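Local coordinates for uncharacterized protein (Clostridium sporogenes, PDB 4Q0Y) that is of unknown function but adopts a hot-dog, thioesterase-like fold and forms a dimer in the crystal, at residues S9-F14 and Y70-N75; L36-V41 and L123-L128; G87-Y92 and I104-T109. All blocks are in the same frame, centred on the assembly; numbering follows the deposited sequence.

Contact 1: S9-F14 and Y70-N75; sequences SSIDVF and YHIQPN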
loop_
_atom_site.group_PDB
_atom_site.type_symbol
_atom_site.label_atom_id
_atom_site.label_comp_id
_atom_site.label_asym_id
_atom_site.label_seq_id
_atom_site.Cartn_x
_atom_site.Cartn_y
_atom_site.Cartn_z
ATOM N N SER B 9 -10.747 2.601 -8.672
ATOM C CA SER B 9 -11.950 3.444 -8.578
ATOM C C SER B 9 -13.096 2.692 -7.905
ATOM O O SER B 9 -13.903 3.300 -7.218
ATOM C CB SER B 9 -12.356 3.961 -9.946
ATOM O OG SER B 9 -12.505 2.882 -10.856
ATOM N N SER B 10 -13.144 1.374 -8.098
ATOM C CA SER B 10 -14.166 0.528 -7.469
ATOM C C SER B 10 -13.805 -0.947 -7.616
ATOM O O SER B 10 -12.913 -1.288 -8.405
ATOM C CB SER B 10 -15.542 0.741 -8.110
ATOM O OG SER B 10 -15.510 0.408 -9.475
ATOM N N ILE B 11 -14.517 -1.787 -6.867
ATOM C CA ILE B 11 -14.485 -3.232 -7.066
ATOM C C ILE B 11 -15.924 -3.735 -7.184
ATOM O O ILE B 11 -16.671 -3.663 -6.231
ATOM C CB ILE B 11 -13.780 -4.002 -5.908
ATOM C CG1 ILE B 11 -12.356 -3.493 -5.645
ATOM C CG2 ILE B 11 -13.781 -5.500 -6.204
ATOM C CD1 ILE B 11 -11.768 -3.920 -4.314
ATOM N N ASP B 12 -16.294 -4.248 -8.352
ATOM C CA ASP B 12 -17.598 -4.896 -8.530
ATOM C C ASP B 12 -17.522 -6.293 -7.921
ATOM O O ASP B 12 -16.529 -6.998 -8.126
ATOM C CB ASP B 12 -17.993 -4.975 -9.989
ATOM C CG ASP B 12 -18.222 -3.615 -10.583
ATOM O OD1 ASP B 12 -19.092 -2.916 -10.063
ATOM O OD2 ASP B 12 -17.556 -3.252 -11.566
ATOM N N VAL B 13 -18.566 -6.674 -7.182
ATOM C CA VAL B 13 -18.588 -7.922 -6.430
ATOM C C VAL B 13 -19.763 -8.775 -6.917
ATOM O O VAL B 13 -20.906 -8.304 -6.990
ATOM C CB VAL B 13 -18.699 -7.682 -4.918
ATOM C CG1 VAL B 13 -18.670 -9.011 -4.145
ATOM C CG2 VAL B 13 -17.586 -6.742 -4.453
ATOM N N PHE B 14 -19.465 -10.031 -7.217
ATOM C CA PHE B 14 -20.407 -11.004 -7.787
ATOM C C PHE B 14 -20.396 -12.295 -6.982
ATOM O O PHE B 14 -19.385 -12.615 -6.337
ATOM C CB PHE B 14 -20.037 -11.345 -9.228
ATOM C CG PHE B 14 -19.976 -10.151 -10.151
ATOM C CD1 PHE B 14 -18.798 -9.355 -10.225
ATOM C CD2 PHE B 14 -21.055 -9.824 -10.964
ATOM C CE1 PHE B 14 -18.719 -8.263 -11.078
ATOM C CE2 PHE B 14 -20.968 -8.715 -11.817
ATOM C CZ PHE B 14 -19.807 -7.943 -11.870
ATOM N N TYR B 70 -16.056 -14.601 -3.379
ATOM C CA TYR B 70 -16.632 -13.719 -4.397
ATOM C C TYR B 70 -15.867 -13.794 -5.700
ATOM O O TYR B 70 -14.702 -14.209 -5.744
ATOM C CB TYR B 70 -16.597 -12.283 -3.913
ATOM C CG TYR B 70 -17.458 -11.963 -2.721
ATOM C CD1 TYR B 70 -18.851 -12.098 -2.781
ATOM C CD2 TYR B 70 -16.893 -11.439 -1.541
ATOM C CE1 TYR B 70 -19.647 -11.789 -1.700
ATOM C CE2 TYR B 70 -17.691 -11.103 -0.443
ATOM C CZ TYR B 70 -19.060 -11.300 -0.517
ATOM O OH TYR B 70 -19.882 -10.989 0.541
ATOM N N HIS B 71 -16.557 -13.430 -6.787
ATOM C CA HIS B 71 -15.902 -13.060 -8.029
ATOM C C HIS B 71 -15.888 -11.557 -7.997
ATOM O O HIS B 71 -16.906 -10.950 -7.704
ATOM C CB HIS B 71 -16.671 -13.581 -9.230
ATOM C CG HIS B 71 -16.520 -15.054 -9.433
ATOM N ND1 HIS B 71 -16.857 -15.677 -10.613
ATOM C CD2 HIS B 71 -16.067 -16.029 -8.614
ATOM C CE1 HIS B 71 -16.632 -16.970 -10.514
ATOM N NE2 HIS B 71 -16.137 -17.211 -9.321
ATOM N N ILE B 72 -14.722 -10.970 -8.278
ATOM C CA ILE B 72 -14.535 -9.541 -8.184
ATOM C C ILE B 72 -13.851 -8.967 -9.412
ATOM O O ILE B 72 -13.009 -9.609 -10.058
ATOM C CB ILE B 72 -13.758 -9.126 -6.900
ATOM C CG1 ILE B 72 -12.323 -9.705 -6.895
ATOM C CG2 ILE B 72 -14.517 -9.574 -5.664
ATOM C CD1 ILE B 72 -11.460 -9.180 -5.761
ATOM N N GLN B 73 -14.241 -7.723 -9.715
ATOM C CA GLN B 73 -13.708 -6.950 -10.830
ATOM C C GLN B 73 -13.210 -5.630 -10.265
ATOM O O GLN B 73 -13.998 -4.675 -10.155
ATOM C CB GLN B 73 -14.767 -6.738 -11.906
ATOM C CG GLN B 73 -14.264 -5.939 -13.118
ATOM C CD GLN B 73 -15.375 -5.624 -14.102
ATOM O OE1 GLN B 73 -16.235 -6.472 -14.398
ATOM N NE2 GLN B 73 -15.385 -4.399 -14.593
ATOM N N PRO B 74 -11.916 -5.564 -9.901
ATOM C CA PRO B 74 -11.332 -4.274 -9.550
ATOM C C PRO B 74 -11.157 -3.437 -10.807
ATOM O O PRO B 74 -10.608 -3.931 -11.811
ATOM C CB PRO B 74 -9.967 -4.637 -8.936
ATOM C CG PRO B 74 -9.646 -5.969 -9.478
ATOM C CD PRO B 74 -10.971 -6.675 -9.639
ATOM N N ASN B 75 -11.663 -2.210 -10.754
ATOM C CA ASN B 75 -11.579 -1.247 -11.825
ATOM C C ASN B 75 -10.494 -0.264 -11.445
ATOM O O ASN B 75 -10.515 0.299 -10.349
ATOM C CB ASN B 75 -12.926 -0.557 -12.004
ATOM C CG ASN B 75 -13.989 -1.535 -12.414
ATOM O OD1 ASN B 75 -13.866 -2.182 -13.450
ATOM N ND2 ASN B 75 -14.983 -1.722 -11.569
#
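N75 CG stands anti to its carbonyl carbon (chi1 -63°), which brings the amide carbon to the D12 side of the sheet, while V13 meets Y70 through CG1, set anti to the backbone N (chi1 -178°). The N75 amide is a natural two-hydrogen donor: ND2 gives one hydrogen to S10 OG at 3.0 Å and the other to D12 OD2, also at 3.0 Å, which it meets from above the carboxylate plane. Q73, an extended chain lying beside D12 and pointing the same way, turns NE2 back onto a lone pair of N75 OD1 at 2.9 Å, so both ends of that amide are engaged. D12 has a second partner, the ammonium of K26, on OD1.

The other face of these antiparallel strands is apolar. V13 CG1 sits over the Y70 ring, 3.6 Å from its centroid, a CH-pi contact, and I11 CG2 packs alongside I72 CB at 3.7 Å. The beta-branched I11, V13 and I72 suit extended backbone. Between the faces, paired bonds join D12 with Q73 and F14 with H71. I11 and I72 thus face helix 33-44; the opposite face is aromatic at F14 and H71 and polar from S10 to N75, where K26 would probably favour an ionised D12.

Contact 2: L36-V41 and L123-L128; sequences LSKFKV and LKEIFL
F39, I126 and K38 carry most of this meeting between helix 33-44 and the end of helix 117-126. F39 is the most heavily covered. Its CG lies anti to the backbone N (chi1 -163°), and its ring presents an edge to the other helix: L123 CD2 lies in the ring plane, 3.9 Å from F39 CE1. The same CE1 comes within 4.3 Å of F127 CE2, a looser touch at the edge of the F127 ring. A large flat side chain suits this place, since F39 also touches I11 and I72 of the sheet below.

The CB of I126 is directed toward helix 33-44, and its side chain crosses F39 at about a right angle. Its slim CD1 tip does the touching, 3.6 Å from the backbone F39 N and 3.9 Å from F39 CB. On its other branch CG2 packs over a face of its neighbour F127, whose ring touches Y70 and I72 of the sheet.

K38 covers the outer side. Its CB rests 3.9 Å from I126 CD1, and from there the chain runs extended, carrying the ammonium beyond the apolar layer. K38 NZ reaches E125 OE1 at 2.8 Å in a salt bridge, approaching from above the carboxylate plane, while the two side chains cross at about a right angle. E34, one turn earlier on the lysine's own helix, makes a second salt bridge to the same NZ. Lysine suits the spot, with methylenes to lie against isoleucine and a charge to place on the outer side. The second subunit lies close by, its T48 packing on K38.

The contact is thus graded from hydrocarbon near the sheet to paired charges outside, and two carboxylates around one ammonium would be expected to keep K38 protonated.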
loop_
_atom_site.group_PDB
_atom_site.type_symbol
_atom_site.label_atom_id
_atom_site.label_comp_id
_atom_site.label_asym_id
_atom_site.label_seq_id
_atom_site.Cartn_x
_atom_site.Cartn_y
_atom_site.Cartn_z
ATOM N N LEU B 36 -10.316 0.309 -0.957
ATOM C CA LEU B 36 -9.683 0.275 -2.285
ATOM C C LEU B 36 -8.162 0.411 -2.193
ATOM O O LEU B 36 -7.421 -0.349 -2.871
ATOM C CB LEU B 36 -10.277 1.332 -3.208
ATOM C CG LEU B 36 -11.764 1.145 -3.543
ATOM C CD1 LEU B 36 -12.255 2.343 -4.330
ATOM C CD2 LEU B 36 -12.030 -0.154 -4.287
ATOM N N SER B 37 -7.702 1.331 -1.347
ATOM C CA SER B 37 -6.256 1.532 -1.102
ATOM C C SER B 37 -5.599 0.257 -0.551
ATOM O O SER B 37 -4.561 -0.164 -1.051
ATOM C CB SER B 37 -6.030 2.705 -0.136
ATOM O OG SER B 37 -4.692 2.805 0.367
ATOM N N LYS B 38 -6.251 -0.385 0.427
ATOM C CA LYS B 38 -5.737 -1.645 0.967
ATOM C C LYS B 38 -5.680 -2.772 -0.083
ATOM O O LYS B 38 -4.671 -3.516 -0.166
ATOM C CB LYS B 38 -6.537 -2.087 2.177
ATOM C CG LYS B 38 -6.340 -1.227 3.404
ATOM C CD LYS B 38 -7.404 -1.541 4.439
ATOM C CE LYS B 38 -7.287 -0.733 5.688
ATOM N NZ LYS B 38 -8.350 -1.074 6.684
ATOM N N PHE B 39 -6.695 -2.862 -0.937
ATOM C CA PHE B 39 -6.687 -3.887 -2.014
ATOM C C PHE B 39 -5.613 -3.598 -3.068
ATOM O O PHE B 39 -4.946 -4.519 -3.545
ATOM C CB PHE B 39 -8.039 -4.034 -2.674
ATOM C CG PHE B 39 -8.178 -5.315 -3.459
ATOM C CD1 PHE B 39 -8.208 -6.531 -2.790
ATOM C CD2 PHE B 39 -8.183 -5.311 -4.842
ATOM C CE1 PHE B 39 -8.289 -7.723 -3.504
ATOM C CE2 PHE B 39 -8.286 -6.492 -5.570
ATOM C CZ PHE B 39 -8.334 -7.699 -4.898
ATOM N N LYS B 40 -5.410 -2.324 -3.391
ATOM C CA LYS B 40 -4.331 -1.917 -4.320
ATOM C C LYS B 40 -2.981 -2.435 -3.844
ATOM O O LYS B 40 -2.201 -2.972 -4.633
ATOM C CB LYS B 40 -4.264 -0.392 -4.478
ATOM C CG LYS B 40 -3.218 0.073 -5.493
ATOM C CD LYS B 40 -3.082 1.597 -5.518
ATOM C CE LYS B 40 -1.775 2.086 -4.944
ATOM N NZ LYS B 40 -1.597 3.552 -5.132
ATOM N N VAL B 41 -2.692 -2.214 -2.565
ATOM C CA VAL B 41 -1.411 -2.583 -1.981
ATOM C C VAL B 41 -1.176 -4.098 -2.127
ATOM O O VAL B 41 -0.100 -4.517 -2.555
ATOM C CB VAL B 41 -1.303 -2.118 -0.517
ATOM C CG1 VAL B 41 -0.122 -2.757 0.200
ATOM C CG2 VAL B 41 -1.182 -0.587 -0.480
ATOM N N LEU B 123 -7.986 -8.477 3.920
ATOM C CA LEU B 123 -9.067 -8.870 3.012
ATOM C C LEU B 123 -10.417 -8.952 3.705
ATOM O O LEU B 123 -11.426 -8.524 3.137
ATOM C CB LEU B 123 -8.758 -10.183 2.302
ATOM C CG LEU B 123 -7.619 -10.099 1.280
ATOM C CD1 LEU B 123 -7.203 -11.510 0.890
ATOM C CD2 LEU B 123 -8.002 -9.284 0.060
ATOM N N LYS B 124 -10.416 -9.454 4.946
ATOM C CA LYS B 124 -11.631 -9.446 5.782
ATOM C C LYS B 124 -12.176 -8.038 6.036
ATOM O O LYS B 124 -13.386 -7.844 6.006
ATOM C CB LYS B 124 -11.431 -10.223 7.085
ATOM C CG LYS B 124 -11.325 -11.726 6.821
ATOM C CD LYS B 124 -10.797 -12.553 7.980
ATOM C CE LYS B 124 -11.680 -12.489 9.205
ATOM N NZ LYS B 124 -11.158 -13.416 10.257
ATOM N N GLU B 125 -11.283 -7.057 6.217
ATOM C CA GLU B 125 -11.692 -5.652 6.347
ATOM C C GLU B 125 -12.316 -5.121 5.047
ATOM O O GLU B 125 -13.355 -4.437 5.081
ATOM C CB GLU B 125 -10.534 -4.741 6.780
ATOM C CG GLU B 125 -10.051 -5.031 8.190
ATOM C CD GLU B 125 -8.701 -4.428 8.538
ATOM O OE1 GLU B 125 -8.101 -3.693 7.723
ATOM O OE2 GLU B 125 -8.225 -4.751 9.646
ATOM N N ILE B 126 -11.674 -5.426 3.926
ATOM C CA ILE B 126 -12.122 -4.953 2.605
ATOM C C ILE B 126 -13.505 -5.517 2.222
ATOM O O ILE B 126 -14.372 -4.759 1.712
ATOM C CB ILE B 126 -11.120 -5.310 1.489
ATOM C CG1 ILE B 126 -9.807 -4.567 1.719
ATOM C CG2 ILE B 126 -11.680 -5.002 0.094
ATOM C CD1 ILE B 126 -8.625 -5.200 1.016
ATOM N N PHE B 127 -13.701 -6.804 2.483
ATOM C CA PHE B 127 -14.917 -7.509 2.076
ATOM C C PHE B 127 -15.982 -7.644 3.181
ATOM O O PHE B 127 -16.976 -8.349 2.985
ATOM C CB PHE B 127 -14.555 -8.836 1.410
ATOM C CG PHE B 127 -13.858 -8.641 0.097
ATOM C CD1 PHE B 127 -14.590 -8.220 -1.023
ATOM C CD2 PHE B 127 -12.470 -8.738 -0.002
ATOM C CE1 PHE B 127 -13.955 -7.957 -2.211
ATOM C CE2 PHE B 127 -11.823 -8.469 -1.188
ATOM C CZ PHE B 127 -12.570 -8.084 -2.305
ATOM N N LEU B 128 -15.825 -6.924 4.292
ATOM C CA LEU B 128 -16.847 -6.881 5.352
ATOM C C LEU B 128 -18.094 -6.153 4.824
ATOM O O LEU B 128 -17.949 -5.071 4.261
ATOM C CB LEU B 128 -16.319 -6.114 6.581
ATOM C CG LEU B 128 -17.227 -5.867 7.797
ATOM C CD1 LEU B 128 -17.646 -7.185 8.420
ATOM C CD2 LEU B 128 -16.507 -4.999 8.812
#

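Contact 3: G87-Y92 and I104-T109; sequences GYFLLY and IIFSGT
F106, F89 and L91 make the apolar side of this contact. F106 turns its edge to the face of F89, a T-shaped pair with planes 84° apart and centroids separated by 5.5 Å; the atom that leads is F106 CE2, 3.8 Å from F89 CD1. L91 occupies a face of the same F106 ring: the two side chains lie side by side, and L91 CD2 stands 3.6 Å from the centroid in a CH-pi contact. The other leucine methyl, CD1, leans on I104 CG2. Phenylalanine suits position 106, offering a face and an edge at once, and M43 of helix 33-44 covers F89, L91 and F106.

The backbone is joined by a reciprocal pair of bonds between Y92 and I105, with S107 N adding a third to L90 O at 2.9 Å.

The side-chain hydrogen bond across the two segments is made by Y92 and S107. Y92 CG lies beside the backbone N (chi1 -41°); the ring beyond it passes I105 CG2, and OH meets S107 OG, 2.8 Å away, where either hydroxyl could be the donor. A water joins Y92 OH to G108 N, so the phenol is tied to two successive residues. H71 stacks on the Y92 ring.

Beyond the pair, F106 to T109 form a type II turn; G108, with phi 77°, takes a conformation that suits a residue without a side chain, and T109 OG1 closes back on F106 O at 2.7 Å.

The arrangement is an antiparallel beta hairpin within the curved sheet of a hot-dog fold: strand 83-95 pairs with strand 102-106, and L91 and F106, with F89 beside them, meet helix 33-44.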
loop_
_atom_site.group_PDB
_atom_site.type_symbol
_atom_site.label_atom_id
_atom_site.label_comp_id
_atom_site.label_asym_id
_atom_site.label_seq_id
_atom_site.Cartn_x
_atom_site.Cartn_y
_atom_site.Cartn_z
ATOM N N GLY B 87 -7.997 0.045 -16.795
ATOM C CA GLY B 87 -8.024 -1.397 -16.914
ATOM C C GLY B 87 -8.884 -2.031 -15.841
ATOM O O GLY B 87 -9.546 -1.351 -15.060
ATOM N N TYR B 88 -8.829 -3.357 -15.801
ATOM C CA TYR B 88 -9.495 -4.144 -14.780
ATOM C C TYR B 88 -8.916 -5.544 -14.734
ATOM O O TYR B 88 -8.181 -5.969 -15.651
ATOM C CB TYR B 88 -11.016 -4.221 -15.024
ATOM C CG TYR B 88 -11.402 -4.890 -16.314
ATOM C CD1 TYR B 88 -11.473 -4.170 -17.524
ATOM C CD2 TYR B 88 -11.646 -6.271 -16.348
ATOM C CE1 TYR B 88 -11.791 -4.805 -18.718
ATOM C CE2 TYR B 88 -11.992 -6.907 -17.549
ATOM C CZ TYR B 88 -12.050 -6.174 -18.718
ATOM O OH TYR B 88 -12.370 -6.801 -19.877
ATOM N N PHE B 89 -9.244 -6.243 -13.658
ATOM C CA PHE B 89 -8.973 -7.681 -13.536
ATOM C C PHE B 89 -10.286 -8.391 -13.268
ATOM O O PHE B 89 -11.237 -7.796 -12.765
ATOM C CB PHE B 89 -7.995 -8.021 -12.408
ATOM C CG PHE B 89 -6.599 -7.543 -12.639
ATOM C CD1 PHE B 89 -5.855 -8.025 -13.710
ATOM C CD2 PHE B 89 -6.013 -6.637 -11.762
ATOM C CE1 PHE B 89 -4.552 -7.572 -13.933
ATOM C CE2 PHE B 89 -4.714 -6.185 -11.977
ATOM C CZ PHE B 89 -3.989 -6.641 -13.063
ATOM N N LEU B 90 -10.347 -9.666 -13.642
ATOM C CA LEU B 90 -11.445 -10.557 -13.293
ATOM C C LEU B 90 -10.819 -11.625 -12.392
ATOM O O LEU B 90 -9.961 -12.392 -12.840
ATOM C CB LEU B 90 -12.063 -11.185 -14.534
ATOM C CG LEU B 90 -12.649 -10.185 -15.544
ATOM C CD1 LEU B 90 -13.174 -10.916 -16.755
ATOM C CD2 LEU B 90 -13.739 -9.341 -14.898
ATOM N N LEU B 91 -11.204 -11.611 -11.118
ATOM C CA LEU B 91 -10.607 -12.471 -10.104
ATOM C C LEU B 91 -11.657 -13.306 -9.407
ATOM O O LEU B 91 -12.788 -12.878 -9.229
ATOM C CB LEU B 91 -9.877 -11.637 -9.067
ATOM C CG LEU B 91 -8.901 -10.564 -9.559
ATOM C CD1 LEU B 91 -8.427 -9.742 -8.373
ATOM C CD2 LEU B 91 -7.734 -11.211 -10.275
ATOM N N TYR B 92 -11.243 -14.496 -8.964
ATOM C CA TYR B 92 -11.990 -15.275 -7.953
ATOM C C TYR B 92 -11.229 -15.082 -6.655
ATOM O O TYR B 92 -10.002 -15.228 -6.633
ATOM C CB TYR B 92 -12.084 -16.774 -8.300
ATOM C CG TYR B 92 -12.357 -17.100 -9.773
ATOM C CD1 TYR B 92 -13.258 -16.335 -10.552
ATOM C CD2 TYR B 92 -11.774 -18.215 -10.364
ATOM C CE1 TYR B 92 -13.504 -16.639 -11.884
ATOM C CE2 TYR B 92 -12.017 -18.531 -11.701
ATOM C CZ TYR B 92 -12.877 -17.737 -12.456
ATOM O OH TYR B 92 -13.137 -18.048 -13.764
ATOM N N ILE B 104 -6.289 -15.810 -4.289
ATOM C CA ILE B 104 -6.711 -14.984 -5.421
ATOM C C ILE B 104 -6.381 -15.768 -6.699
ATOM O O ILE B 104 -5.240 -16.196 -6.866
ATOM C CB ILE B 104 -5.996 -13.620 -5.431
ATOM C CG1 ILE B 104 -6.453 -12.806 -4.205
ATOM C CG2 ILE B 104 -6.264 -12.870 -6.749
ATOM C CD1 ILE B 104 -5.634 -11.563 -3.933
ATOM N N ILE B 105 -7.382 -15.976 -7.560
ATOM C CA ILE B 105 -7.214 -16.692 -8.822
ATOM C C ILE B 105 -7.578 -15.726 -9.948
ATOM O O ILE B 105 -8.601 -15.068 -9.884
ATOM C CB ILE B 105 -8.140 -17.933 -8.882
ATOM C CG1 ILE B 105 -7.848 -18.909 -7.727
ATOM C CG2 ILE B 105 -8.038 -18.643 -10.238
ATOM C CD1 ILE B 105 -8.948 -19.934 -7.518
ATOM N N PHE B 106 -6.762 -15.680 -10.989
ATOM C CA PHE B 106 -7.046 -14.801 -12.137
ATOM C C PHE B 106 -7.941 -15.593 -13.086
ATOM O O PHE B 106 -7.518 -16.611 -13.616
ATOM C CB PHE B 106 -5.749 -14.340 -12.795
ATOM C CG PHE B 106 -5.035 -13.263 -12.023
ATOM C CD1 PHE B 106 -4.354 -13.562 -10.857
ATOM C CD2 PHE B 106 -5.085 -11.943 -12.434
ATOM C CE1 PHE B 106 -3.735 -12.573 -10.118
ATOM C CE2 PHE B 106 -4.460 -10.938 -11.700
ATOM C CZ PHE B 106 -3.767 -11.255 -10.550
ATOM N N SER B 107 -9.180 -15.128 -13.263
ATOM C CA SER B 107 -10.211 -15.779 -14.084
ATOM C C SER B 107 -9.717 -15.992 -15.509
ATOM O O SER B 107 -9.089 -15.094 -16.094
ATOM C CB SER B 107 -11.495 -14.929 -14.146
ATOM O OG SER B 107 -12.478 -15.563 -14.961
ATOM N N GLY B 108 -9.973 -17.182 -16.045
ATOM C CA GLY B 108 -9.555 -17.549 -17.378
ATOM C C GLY B 108 -8.080 -17.911 -17.501
ATOM O O GLY B 108 -7.576 -18.011 -18.616
ATOM N N THR B 109 -7.410 -18.120 -16.347
ATOM C CA THR B 109 -6.007 -18.500 -16.282
ATOM C C THR B 109 -5.750 -19.481 -15.133
ATOM O O THR B 109 -6.599 -19.711 -14.280
ATOM C CB THR B 109 -5.053 -17.286 -16.049
ATOM O OG1 THR B 109 -5.001 -16.964 -14.664
ATOM C CG2 THR B 109 -5.455 -16.044 -16.844
HETATM O O HOH W 1 -7.674 -12.843 -15.360
HETATM O O HOH W 2 -11.083 -19.538 -14.890
#

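How the contacts relate
Contacts 1 and 3 are successive parts of one antiparallel sheet: strand 68-80 pairs with 4-15 in the first and lies beside 83-95 of the second, with I72 N 2.9 Å from L91 O in a probable hydrogen bond. Contact 2 lies over their apolar face. I72 CD1 comes 3.6 Å from F39 CZ, and L91 CD1 comes 4.0 Å from that same atom, so F39 joins all three. Centres of contacts 1 and 2 are about 11 Å apart, those of 2 and 3 about 16 Å. No active site is established; a bound cadmium ion lies about 7 Å from the S9 side chain, and one about 9 Å from that of K38.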